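Local coordinates for protein endonuclease NucS (PDB 5GKE) that binds double-stranded DNA as a mismatch restriction endonuclease that carries magnesium, and is predicted to cut single-stranded ends of branched DNA, at residues A[16-21]-A[84-89]; A[36-41]-A[108-113]; A[52-57]-A[66-71]. The protein carries 1 engineered substitution. All blocks are in the same frame, centred on the assembly; numbering follows the deposited sequence.

In the fold
All three contacts belong to the DNA-contacting N-terminal half of the chain, and all reach one antiparallel sheet. Contact 3 is the buried one: a hairpin ladder with an aliphatic side turned into the domain and charged groups turned to the second subunit. Contacts 1 and 2 are partly buried and differ in chemistry. Contact 1 is helix against strand, aliphatic throughout, while contact 2 is strand against strand, held by backbone bonds with charged side chains along one face. Leu17 of contact 1 packs on Leu109 and Val112 of contact 2. Strands 30-42 and 52-58 are sheet neighbours, and Tyr113 hydrogen-bonds Asp53, joining contact 2 to contact 3.

Contact 1: A[16-21]-A[84-89]; sequences ELVSLV and VRLELR
Leu86 reaches from its strand to the helix and sets one methyl, CD2, among Leu17, Val18 and, a turn on, Val21. CD2 sits 3.8 Å from the backbone CA of Val18 and 3.9 Å from Val18 CG2, with Val21 CG2 and Leu17 CG each 4.1 Å from the same methyl. The leucine crosses all three helix side chains at about a right angle; its CG, anti to the backbone N (chi1 173°), carries CD2 toward the helix. Val18 CG2 does double duty: Leu88 CD1 comes to within 4.0 Å of it at the more exposed end of the patch. Only aliphatic groups meet, and no hydrogen bond passes between 16-21 and 84-89. The two segments run nearly antiparallel, their axes 157° apart.

Charge is kept to the other side of the strand. There Arg85 grips Glu87 side-on, NE at 2.7 Å and NH1 at 2.9 Å from the single oxygen OE2, both from the same face of the carboxylate. Arg89 meets the other oxygen, OE1, and also forms a salt bridge with Glu106.

Further out, segment 84-89 is bonded through Arg85 and Glu87 to Val95 and Val93 of strand 92-98, whose Pro92 and Leu94 also touch Leu86. Helix 14-27 rests Leu17 on Pro92 and Val112, and Leu20 on Val115, Val117 and Ile9, bridging strands 92-98, 111-118 and 6-10.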
loop_
_atom_site.group_PDB
_atom_site.type_symbol
_atom_site.label_atom_id
_atom_site.label_comp_id
_atom_site.label_asym_id
_atom_site.label_seq_id
_atom_site.Cartn_x
_atom_site.Cartn_y
_atom_site.Cartn_z
ATOM N N GLU A 16 5.812 9.268 -34.165
ATOM C CA GLU A 16 5.106 10.161 -33.256
ATOM C C GLU A 16 5.213 9.633 -31.811
ATOM O O GLU A 16 5.612 10.369 -30.892
ATOM C CB GLU A 16 3.642 10.316 -33.694
ATOM C CG GLU A 16 3.421 11.470 -34.682
ATOM C CD GLU A 16 2.039 11.492 -35.330
ATOM O OE1 GLU A 16 1.366 10.443 -35.377
ATOM O OE2 GLU A 16 1.628 12.568 -35.812
ATOM N N LEU A 17 4.888 8.350 -31.627
ATOM C CA LEU A 17 5.036 7.673 -30.327
ATOM C C LEU A 17 6.432 7.845 -29.755
ATOM O O LEU A 17 6.597 8.282 -28.609
ATOM C CB LEU A 17 4.721 6.182 -30.459
ATOM C CG LEU A 17 4.734 5.342 -29.183
ATOM C CD1 LEU A 17 3.787 5.927 -28.164
ATOM C CD2 LEU A 17 4.327 3.926 -29.521
ATOM N N VAL A 18 7.432 7.516 -30.571
ATOM C CA VAL A 18 8.832 7.568 -30.152
ATOM C C VAL A 18 9.245 8.969 -29.752
ATOM O O VAL A 18 9.853 9.190 -28.692
ATOM C CB VAL A 18 9.765 7.071 -31.275
ATOM C CG1 VAL A 18 11.225 7.302 -30.905
ATOM C CG2 VAL A 18 9.508 5.599 -31.562
ATOM N N SER A 19 8.890 9.917 -30.606
ATOM C CA SER A 19 9.225 11.313 -30.395
ATOM C C SER A 19 8.724 11.838 -29.048
ATOM O O SER A 19 9.478 12.470 -28.301
ATOM C CB SER A 19 8.657 12.158 -31.549
ATOM O OG SER A 19 8.872 13.540 -31.311
ATOM N N LEU A 20 7.459 11.563 -28.733
ATOM C CA LEU A 20 6.860 12.050 -27.481
ATOM C C LEU A 20 7.375 11.348 -26.248
ATOM O O LEU A 20 7.650 11.990 -25.235
ATOM C CB LEU A 20 5.350 11.912 -27.519
ATOM C CG LEU A 20 4.675 13.079 -28.245
ATOM C CD1 LEU A 20 3.161 13.015 -28.088
ATOM C CD2 LEU A 20 5.205 14.367 -27.683
ATOM N N VAL A 21 7.495 10.028 -26.313
ATOM C CA VAL A 21 8.086 9.312 -25.192
ATOM C C VAL A 21 9.460 9.891 -24.882
ATOM O O VAL A 21 9.727 10.298 -23.747
ATOM C CB VAL A 21 8.209 7.826 -25.472
ATOM C CG1 VAL A 21 8.945 7.171 -24.345
ATOM C CG2 VAL A 21 6.814 7.209 -25.655
ATOM N N VAL A 84 13.406 3.681 -17.736
ATOM C CA VAL A 84 12.489 3.215 -18.753
ATOM C C VAL A 84 13.034 3.567 -20.125
ATOM O O VAL A 84 13.823 4.501 -20.284
ATOM C CB VAL A 84 11.086 3.820 -18.557
ATOM C CG1 VAL A 84 11.091 5.260 -18.957
ATOM C CG2 VAL A 84 10.057 3.064 -19.359
ATOM N N ARG A 85 12.650 2.776 -21.110
ATOM C CA ARG A 85 13.014 3.057 -22.480
ATOM C C ARG A 85 11.965 2.419 -23.381
ATOM O O ARG A 85 11.252 1.502 -22.967
ATOM C CB ARG A 85 14.409 2.532 -22.796
ATOM C CG ARG A 85 14.497 1.022 -22.851
ATOM C CD ARG A 85 15.901 0.542 -23.196
ATOM N NE ARG A 85 15.970 -0.919 -23.152
ATOM C CZ ARG A 85 16.171 -1.621 -22.040
ATOM N NH1 ARG A 85 16.201 -2.945 -22.080
ATOM N NH2 ARG A 85 16.333 -0.996 -20.880
ATOM N N LEU A 86 11.844 2.938 -24.596
ATOM C CA LEU A 86 10.940 2.386 -25.592
ATOM C C LEU A 86 11.731 1.591 -26.605
ATOM O O LEU A 86 12.635 2.125 -27.242
ATOM C CB LEU A 86 10.151 3.503 -26.283
ATOM C CG LEU A 86 9.258 3.143 -27.474
ATOM C CD1 LEU A 86 8.254 2.071 -27.146
ATOM C CD2 LEU A 86 8.560 4.406 -28.016
ATOM N N GLU A 87 11.393 0.316 -26.755
ATOM C CA GLU A 87 12.085 -0.528 -27.710
ATOM C C GLU A 87 11.169 -0.824 -28.860
ATOM O O GLU A 87 9.981 -1.102 -28.669
ATOM C CB GLU A 87 12.563 -1.835 -27.069
ATOM C CG GLU A 87 13.725 -1.622 -26.120
ATOM C CD GLU A 87 14.252 -2.905 -25.518
ATOM O OE1 GLU A 87 13.596 -3.959 -25.670
ATOM O OE2 GLU A 87 15.334 -2.853 -24.894
ATOM N N LEU A 88 11.724 -0.759 -30.062
ATOM C CA LEU A 88 10.949 -1.060 -31.251
ATOM C C LEU A 88 11.175 -2.512 -31.605
ATOM O O LEU A 88 12.269 -2.923 -31.992
ATOM C CB LEU A 88 11.323 -0.127 -32.402
ATOM C CG LEU A 88 10.717 1.288 -32.403
ATOM C CD1 LEU A 88 10.030 1.657 -31.097
ATOM C CD2 LEU A 88 11.752 2.351 -32.777
ATOM N N ARG A 89 10.107 -3.273 -31.437
ATOM C CA ARG A 89 10.032 -4.700 -31.712
ATOM C C ARG A 89 8.880 -4.826 -32.688
ATOM O O ARG A 89 8.518 -3.846 -33.335
ATOM C CB ARG A 89 9.801 -5.526 -30.447
ATOM C CG ARG A 89 10.872 -5.325 -29.385
ATOM C CD ARG A 89 10.704 -6.263 -28.192
ATOM N NE ARG A 89 11.590 -5.869 -27.095
ATOM C CZ ARG A 89 11.440 -6.245 -25.825
ATOM N NH1 ARG A 89 10.432 -7.040 -25.477
ATOM N NH2 ARG A 89 12.298 -5.818 -24.898
#

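Contact 2: A[36-41]-A[108-113]; sequences RCKVHY and ELEEVY. With nucleotides of chain D.
Residues 36-41 and 108-113 run antiparallel, with Lys38 and Glu108 a hydrogen-bonded pair and Arg36 facing both Glu110 and Glu111. Arg36 O takes Glu110 N at 2.9 Å and Glu111 N more weakly at 3.4 Å: a classic beta bulge. The guanidinium, on a chain bent at chi3 (-36°), has Glu111 CB and Glu110 C over one face and Tyr113 OH at its edge. Its NH2 lies 2.5 Å from Glu111 OE1 in a salt bridge whose hydrogen bond is weak, the two planes 84° apart. NH1 makes a long bridge, 3.7 Å, to Glu110 OE1, which Ser51 OG also binds; Tyr113 OH is bonded to Asp53. The bulge lies where the chain turns a corner between strands 103-109 and 111-118, letting strand 30-42 of the PH-like domain pair with both. Beside Lys38, Glu108 OE1 is at the edge of the His40 ring, 3.9 Å from NE2, while Glu108 OE2 meets Asn91 and His40 ND1 meets Glu48. Tyr41 lays a ring face on guanine DG8 of chain D, its hydroxyl bonded to Glu103 and Ala45 N. An alanine here would probably uncover that face of the base and leave Glu103 and Ala45 N without their hydroxyl partner.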
loop_
_atom_site.group_PDB
_atom_site.type_symbol
_atom_site.label_atom_id
_atom_site.label_comp_id
_atom_site.label_asym_id
_atom_site.label_seq_id
_atom_site.Cartn_x
_atom_site.Cartn_y
_atom_site.Cartn_z
ATOM N N ARG A 36 -4.093 -0.277 -26.021
ATOM C CA ARG A 36 -4.317 -1.694 -25.862
ATOM C C ARG A 36 -2.952 -2.326 -25.668
ATOM O O ARG A 36 -2.027 -2.082 -26.444
ATOM C CB ARG A 36 -5.031 -2.304 -27.066
ATOM C CG ARG A 36 -5.746 -3.595 -26.728
ATOM C CD ARG A 36 -5.907 -4.489 -27.934
ATOM N NE ARG A 36 -6.158 -3.695 -29.125
ATOM C CZ ARG A 36 -5.508 -3.856 -30.272
ATOM N NH1 ARG A 36 -4.577 -4.800 -30.384
ATOM N NH2 ARG A 36 -5.796 -3.077 -31.306
ATOM N N CYS A 37 -2.810 -3.142 -24.635
ATOM C CA CYS A 37 -1.494 -3.689 -24.344
ATOM C C CYS A 37 -1.513 -5.048 -23.669
ATOM O O CYS A 37 -2.552 -5.525 -23.217
ATOM C CB CYS A 37 -0.708 -2.703 -23.480
ATOM S SG CYS A 37 -1.454 -2.329 -21.900
ATOM N N LYS A 38 -0.344 -5.674 -23.659
ATOM C CA LYS A 38 -0.049 -6.832 -22.829
ATOM C C LYS A 38 1.048 -6.431 -21.834
ATOM O O LYS A 38 1.890 -5.578 -22.143
ATOM C CB LYS A 38 0.410 -8.018 -23.682
ATOM C CG LYS A 38 -0.634 -8.612 -24.624
ATOM C CD LYS A 38 0.064 -9.590 -25.552
ATOM C CE LYS A 38 -0.895 -10.421 -26.379
ATOM N NZ LYS A 38 -0.108 -11.318 -27.276
ATOM N N VAL A 39 1.051 -7.022 -20.644
ATOM C CA VAL A 39 2.061 -6.658 -19.659
ATOM C C VAL A 39 2.781 -7.887 -19.103
ATOM O O VAL A 39 2.163 -8.857 -18.659
ATOM C CB VAL A 39 1.457 -5.845 -18.497
ATOM C CG1 VAL A 39 2.573 -5.377 -17.542
ATOM C CG2 VAL A 39 0.699 -4.638 -19.035
ATOM N N HIS A 40 4.101 -7.841 -19.136
ATOM C CA HIS A 40 4.901 -8.961 -18.668
ATOM C C HIS A 40 5.776 -8.428 -17.543
ATOM O O HIS A 40 6.476 -7.432 -17.723
ATOM C CB HIS A 40 5.716 -9.562 -19.816
ATOM C CG HIS A 40 4.964 -9.623 -21.113
ATOM N ND1 HIS A 40 4.004 -10.576 -21.371
ATOM C CD2 HIS A 40 5.016 -8.828 -22.213
ATOM C CE1 HIS A 40 3.499 -10.372 -22.578
ATOM N NE2 HIS A 40 4.094 -9.318 -23.108
ATOM N N TYR A 41 5.679 -9.036 -16.363
ATOM C CA TYR A 41 6.451 -8.563 -15.213
ATOM C C TYR A 41 7.295 -9.689 -14.600
ATOM O O TYR A 41 6.810 -10.788 -14.352
ATOM C CB TYR A 41 5.520 -7.935 -14.148
ATOM C CG TYR A 41 6.152 -7.906 -12.777
ATOM C CD1 TYR A 41 7.222 -7.057 -12.501
ATOM C CD2 TYR A 41 5.711 -8.762 -11.772
ATOM C CE1 TYR A 41 7.834 -7.059 -11.261
ATOM C CE2 TYR A 41 6.311 -8.772 -10.527
ATOM C CZ TYR A 41 7.376 -7.927 -10.273
ATOM O OH TYR A 41 7.962 -7.937 -9.023
ATOM N N GLU A 108 3.914 -4.182 -23.831
ATOM C CA GLU A 108 3.796 -4.286 -25.271
ATOM C C GLU A 108 2.644 -3.421 -25.756
ATOM O O GLU A 108 1.489 -3.682 -25.426
ATOM C CB GLU A 108 3.568 -5.737 -25.682
ATOM C CG GLU A 108 3.624 -5.955 -27.190
ATOM C CD GLU A 108 3.167 -7.346 -27.619
ATOM O OE1 GLU A 108 3.119 -8.262 -26.764
ATOM O OE2 GLU A 108 2.852 -7.515 -28.819
ATOM N N LEU A 109 2.932 -2.417 -26.572
ATOM C CA LEU A 109 1.869 -1.533 -27.022
ATOM C C LEU A 109 1.320 -2.053 -28.338
ATOM O O LEU A 109 1.967 -1.937 -29.372
ATOM C CB LEU A 109 2.403 -0.118 -27.181
ATOM C CG LEU A 109 3.043 0.448 -25.918
ATOM C CD1 LEU A 109 3.769 1.749 -26.213
ATOM C CD2 LEU A 109 1.974 0.674 -24.871
ATOM N N GLU A 110 0.124 -2.624 -28.298
ATOM C CA GLU A 110 -0.471 -3.195 -29.497
ATOM C C GLU A 110 -1.159 -2.135 -30.344
ATOM O O GLU A 110 -1.056 -2.156 -31.563
ATOM C CB GLU A 110 -1.458 -4.290 -29.124
ATOM C CG GLU A 110 -0.803 -5.437 -28.403
ATOM C CD GLU A 110 -1.793 -6.486 -27.970
ATOM O OE1 GLU A 110 -2.824 -6.116 -27.359
ATOM O OE2 GLU A 110 -1.534 -7.680 -28.253
ATOM N N GLU A 111 -1.902 -1.246 -29.694
ATOM C CA GLU A 111 -2.432 -0.056 -30.347
ATOM C C GLU A 111 -2.410 1.147 -29.419
ATOM O O GLU A 111 -3.038 1.140 -28.371
ATOM C CB GLU A 111 -3.854 -0.316 -30.833
ATOM C CG GLU A 111 -4.489 0.856 -31.550
ATOM C CD GLU A 111 -5.826 0.482 -32.162
ATOM O OE1 GLU A 111 -6.236 -0.694 -32.017
ATOM O OE2 GLU A 111 -6.465 1.359 -32.789
ATOM N N VAL A 112 -1.730 2.207 -29.805
ATOM C CA VAL A 112 -1.697 3.354 -28.920
ATOM C C VAL A 112 -2.791 4.352 -29.310
ATOM O O VAL A 112 -2.714 4.985 -30.355
ATOM C CB VAL A 112 -0.314 4.026 -28.948
ATOM C CG1 VAL A 112 -0.323 5.308 -28.121
ATOM C CG2 VAL A 112 0.765 3.042 -28.463
ATOM N N TYR A 113 -3.806 4.494 -28.467
ATOM C CA TYR A 113 -4.916 5.403 -28.763
ATOM C C TYR A 113 -4.540 6.849 -28.499
ATOM O O TYR A 113 -4.998 7.765 -29.179
ATOM C CB TYR A 113 -6.147 5.063 -27.929
ATOM C CG TYR A 113 -6.563 3.614 -27.946
ATOM C CD1 TYR A 113 -7.048 3.020 -29.110
ATOM C CD2 TYR A 113 -6.506 2.841 -26.786
ATOM C CE1 TYR A 113 -7.443 1.686 -29.125
ATOM C CE2 TYR A 113 -6.902 1.512 -26.797
ATOM C CZ TYR A 113 -7.371 0.943 -27.965
ATOM O OH TYR A 113 -7.765 -0.371 -27.977
ATOM P P DG D 8 1.486 -8.555 -4.880
ATOM O OP1 DG D 8 0.793 -7.534 -5.708
ATOM O OP2 DG D 8 0.874 -9.898 -4.739
ATOM O "O5'" DG D 8 2.954 -8.729 -5.476
ATOM C "C5'" DG D 8 3.877 -9.604 -4.862
ATOM C "C4'" DG D 8 5.258 -8.989 -4.842
ATOM O "O4'" DG D 8 5.648 -8.674 -6.194
ATOM C "C3'" DG D 8 5.369 -7.682 -4.058
ATOM O "O3'" DG D 8 6.638 -7.581 -3.455
ATOM C "C2'" DG D 8 5.187 -6.616 -5.129
ATOM C "C1'" DG D 8 5.841 -7.275 -6.333
ATOM N N9 DG D 8 5.239 -6.850 -7.586
ATOM C C8 DG D 8 4.028 -7.251 -8.091
ATOM N N7 DG D 8 3.729 -6.692 -9.225
ATOM C C5 DG D 8 4.811 -5.861 -9.485
ATOM C C6 DG D 8 5.049 -5.002 -10.578
ATOM O O6 DG D 8 4.324 -4.797 -11.560
ATOM N N1 DG D 8 6.265 -4.336 -10.456
ATOM C C2 DG D 8 7.145 -4.484 -9.405
ATOM N N2 DG D 8 8.270 -3.763 -9.470
ATOM N N3 DG D 8 6.932 -5.287 -8.372
ATOM C C4 DG D 8 5.746 -5.941 -8.480
#

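Contact 3: A[52-57]-A[66-71]; sequences GDRVII and IHQSKK. With nucleotides of chain C.
The beta hairpin of strands 52-58 and 64-67, in the PH-like domain and against the second subunit, is zipped here by Val55 and His67. They form an antiparallel hydrogen-bonded pair: Val55 N gives to His67 O at 3.0 Å, and His67 N gives to Val55 O at 2.8 Å in a bond that is almost straight (171° at the hydrogen). Ile66 CA adds a C-H contact to the same Val55 O. In the next, non-hydrogen-bonded pair, Ile56 and Ile66 lie side by side pointing the same way, CG1 to CG1 at 4.1 Å.

Arg54 points across to 66-71, its CB 3.2 Å from His67 O and beside Ile66 CG2, and the chain then bends at chi2 (106°) and continues beside Gln68. The guanidinium lies with one face over Gly52 CA, which sits 3.4 Å above its centre; a CB on Gly52 would run into NH2. Arg54 NE forms a salt bridge with Asp122 of the second subunit, to which Gln68 NE2 also donates, so one carboxylate oxygen gathers both side chains. Arg54 NH1 goes to Gly50 O.

Past the last backbone bond a water continues the link, donating to Asp53 O at 3.0 Å and accepting from Ser69 N at 2.8 Å. The chain then leads to Lys71, whose CB is 3.2 Å from OP1 of DC11 of chain C, while its NZ forms a salt bridge with another phosphate.

Strand 52-58 is bonded on its other side to strand 30-42, through Arg54 with Ala35 and Ile56 with Ile33. Ile66 bonds to Asn76 of strand 76-78, and the isoleucine pair packs on Leu105, Val107 and Leu109 of strand 103-109.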
loop_
_atom_site.group_PDB
_atom_site.type_symbol
_atom_site.label_atom_id
_atom_site.label_comp_id
_atom_site.label_asym_id
_atom_site.label_seq_id
_atom_site.Cartn_x
_atom_site.Cartn_y
_atom_site.Cartn_z
ATOM N N GLY A 52 -5.620 -5.719 -23.407
ATOM C CA GLY A 52 -6.672 -4.931 -22.793
ATOM C C GLY A 52 -6.284 -3.465 -22.799
ATOM O O GLY A 52 -5.103 -3.116 -22.931
ATOM N N ASP A 53 -7.280 -2.601 -22.664
ATOM C CA ASP A 53 -7.018 -1.180 -22.660
ATOM C C ASP A 53 -6.651 -0.715 -21.267
ATOM O O ASP A 53 -7.328 -1.056 -20.296
ATOM C CB ASP A 53 -8.231 -0.400 -23.164
ATOM C CG ASP A 53 -8.595 -0.751 -24.583
ATOM O OD1 ASP A 53 -7.744 -1.321 -25.303
ATOM O OD2 ASP A 53 -9.734 -0.454 -24.976
ATOM N N ARG A 54 -5.588 0.079 -21.172
ATOM C CA ARG A 54 -5.167 0.625 -19.893
ATOM C C ARG A 54 -4.607 2.029 -20.041
ATOM O O ARG A 54 -4.207 2.454 -21.122
ATOM C CB ARG A 54 -4.109 -0.285 -19.227
ATOM C CG ARG A 54 -4.646 -1.617 -18.745
ATOM C CD ARG A 54 -4.193 -2.758 -19.641
ATOM N NE ARG A 54 -5.043 -3.935 -19.491
ATOM C CZ ARG A 54 -4.749 -5.147 -19.958
ATOM N NH1 ARG A 54 -3.597 -5.348 -20.584
ATOM N NH2 ARG A 54 -5.598 -6.163 -19.782
ATOM N N VAL A 55 -4.601 2.740 -18.923
ATOM C CA VAL A 55 -3.871 3.976 -18.784
ATOM C C VAL A 55 -2.490 3.666 -18.237
ATOM O O VAL A 55 -2.361 2.980 -17.224
ATOM C CB VAL A 55 -4.564 4.938 -17.833
ATOM C CG1 VAL A 55 -3.717 6.176 -17.672
ATOM C CG2 VAL A 55 -5.974 5.260 -18.340
ATOM N N ILE A 56 -1.470 4.189 -18.905
ATOM C CA ILE A 56 -0.081 3.964 -18.540
ATOM C C ILE A 56 0.561 5.291 -18.175
ATOM O O ILE A 56 0.433 6.266 -18.906
ATOM C CB ILE A 56 0.684 3.301 -19.693
ATOM C CG1 ILE A 56 0.115 1.901 -19.947
ATOM C CG2 ILE A 56 2.174 3.249 -19.393
ATOM C CD1 ILE A 56 0.366 1.364 -21.346
ATOM N N ILE A 57 1.217 5.347 -17.027
ATOM C CA ILE A 57 1.855 6.585 -16.601
ATOM C C ILE A 57 3.313 6.360 -16.268
ATOM O O ILE A 57 3.656 5.412 -15.561
ATOM C CB ILE A 57 1.153 7.197 -15.387
ATOM C CG1 ILE A 57 -0.241 7.692 -15.783
ATOM C CG2 ILE A 57 1.972 8.344 -14.798
ATOM C CD1 ILE A 57 -1.014 8.237 -14.627
ATOM N N ILE A 66 0.609 1.100 -14.503
ATOM C CA ILE A 66 -0.412 0.632 -15.437
ATOM C C ILE A 66 -1.763 0.480 -14.706
ATOM O O ILE A 66 -1.881 -0.279 -13.733
ATOM C CB ILE A 66 -0.030 -0.714 -16.088
ATOM C CG1 ILE A 66 1.252 -0.586 -16.918
ATOM C CG2 ILE A 66 -1.168 -1.220 -16.964
ATOM C CD1 ILE A 66 2.491 -0.929 -16.185
ATOM N N HIS A 67 -2.780 1.201 -15.167
ATOM C CA HIS A 67 -4.083 1.172 -14.500
ATOM C C HIS A 67 -5.154 0.588 -15.387
ATOM O O HIS A 67 -5.289 0.977 -16.550
ATOM C CB HIS A 67 -4.520 2.564 -14.066
ATOM C CG HIS A 67 -3.983 2.997 -12.740
ATOM N ND1 HIS A 67 -4.536 2.579 -11.543
ATOM C CD2 HIS A 67 -2.974 3.834 -12.416
ATOM C CE1 HIS A 67 -3.873 3.132 -10.545
ATOM N NE2 HIS A 67 -2.919 3.901 -11.042
ATOM N N GLN A 68 -5.911 -0.355 -14.834
ATOM C CA GLN A 68 -7.125 -0.817 -15.474
ATOM C C GLN A 68 -8.267 0.104 -15.069
ATOM O O GLN A 68 -8.059 1.035 -14.289
ATOM C CB GLN A 68 -7.406 -2.252 -15.097
ATOM C CG GLN A 68 -6.266 -3.135 -15.459
ATOM C CD GLN A 68 -6.531 -4.581 -15.135
ATOM O OE1 GLN A 68 -6.574 -4.971 -13.963
ATOM N NE2 GLN A 68 -6.702 -5.395 -16.173
ATOM N N SER A 69 -9.467 -0.138 -15.585
ATOM C CA SER A 69 -10.583 0.774 -15.299
ATOM C C SER A 69 -11.207 0.489 -13.929
ATOM O O SER A 69 -12.130 1.171 -13.500
ATOM C CB SER A 69 -11.638 0.689 -16.391
ATOM O OG SER A 69 -11.870 -0.665 -16.722
ATOM N N LYS A 70 -10.664 -0.496 -13.225
ATOM C CA LYS A 70 -11.093 -0.745 -11.864
ATOM C C LYS A 70 -9.979 -0.656 -10.829
ATOM O O LYS A 70 -8.783 -0.690 -11.127
ATOM C CB LYS A 70 -11.770 -2.116 -11.763
ATOM C CG LYS A 70 -13.119 -2.158 -12.456
ATOM C CD LYS A 70 -13.736 -3.547 -12.419
ATOM C CE LYS A 70 -14.927 -3.636 -13.359
ATOM N NZ LYS A 70 -15.860 -2.489 -13.180
ATOM N N LYS A 71 -10.462 -0.593 -9.599
ATOM C CA LYS A 71 -9.782 -0.454 -8.309
ATOM C C LYS A 71 -8.910 0.768 -8.108
ATOM O O LYS A 71 -8.789 1.614 -8.980
ATOM C CB LYS A 71 -8.875 -1.682 -8.089
ATOM C CG LYS A 71 -9.435 -3.027 -8.570
ATOM C CD LYS A 71 -10.655 -3.443 -7.758
ATOM C CE LYS A 71 -10.263 -3.792 -6.316
ATOM N NZ LYS A 71 -11.414 -4.227 -5.453
ATOM P P DC C 11 -8.190 -1.212 -3.596
ATOM O OP1 DC C 11 -8.079 -0.905 -5.038
ATOM O OP2 DC C 11 -9.386 -0.790 -2.826
ATOM O "O5'" DC C 11 -8.051 -2.787 -3.417
ATOM C "C5'" DC C 11 -6.831 -3.415 -3.701
ATOM C "C4'" DC C 11 -6.832 -4.814 -3.130
ATOM O "O4'" DC C 11 -6.564 -4.759 -1.708
ATOM C "C3'" DC C 11 -8.165 -5.550 -3.283
ATOM O "O3'" DC C 11 -7.964 -6.771 -3.971
ATOM C "C2'" DC C 11 -8.637 -5.784 -1.841
ATOM C "C1'" DC C 11 -7.328 -5.746 -1.072
ATOM N N1 DC C 11 -7.485 -5.363 0.344
ATOM C C2 DC C 11 -6.919 -6.166 1.341
ATOM O O2 DC C 11 -6.296 -7.188 1.011
ATOM N N3 DC C 11 -7.066 -5.799 2.639
ATOM C C4 DC C 11 -7.742 -4.688 2.945
ATOM N N4 DC C 11 -7.864 -4.362 4.243
ATOM C C5 DC C 11 -8.332 -3.865 1.938
ATOM C C6 DC C 11 -8.176 -4.236 0.666
HETATM O O HOH W 1 -8.862 -1.626 -17.838
#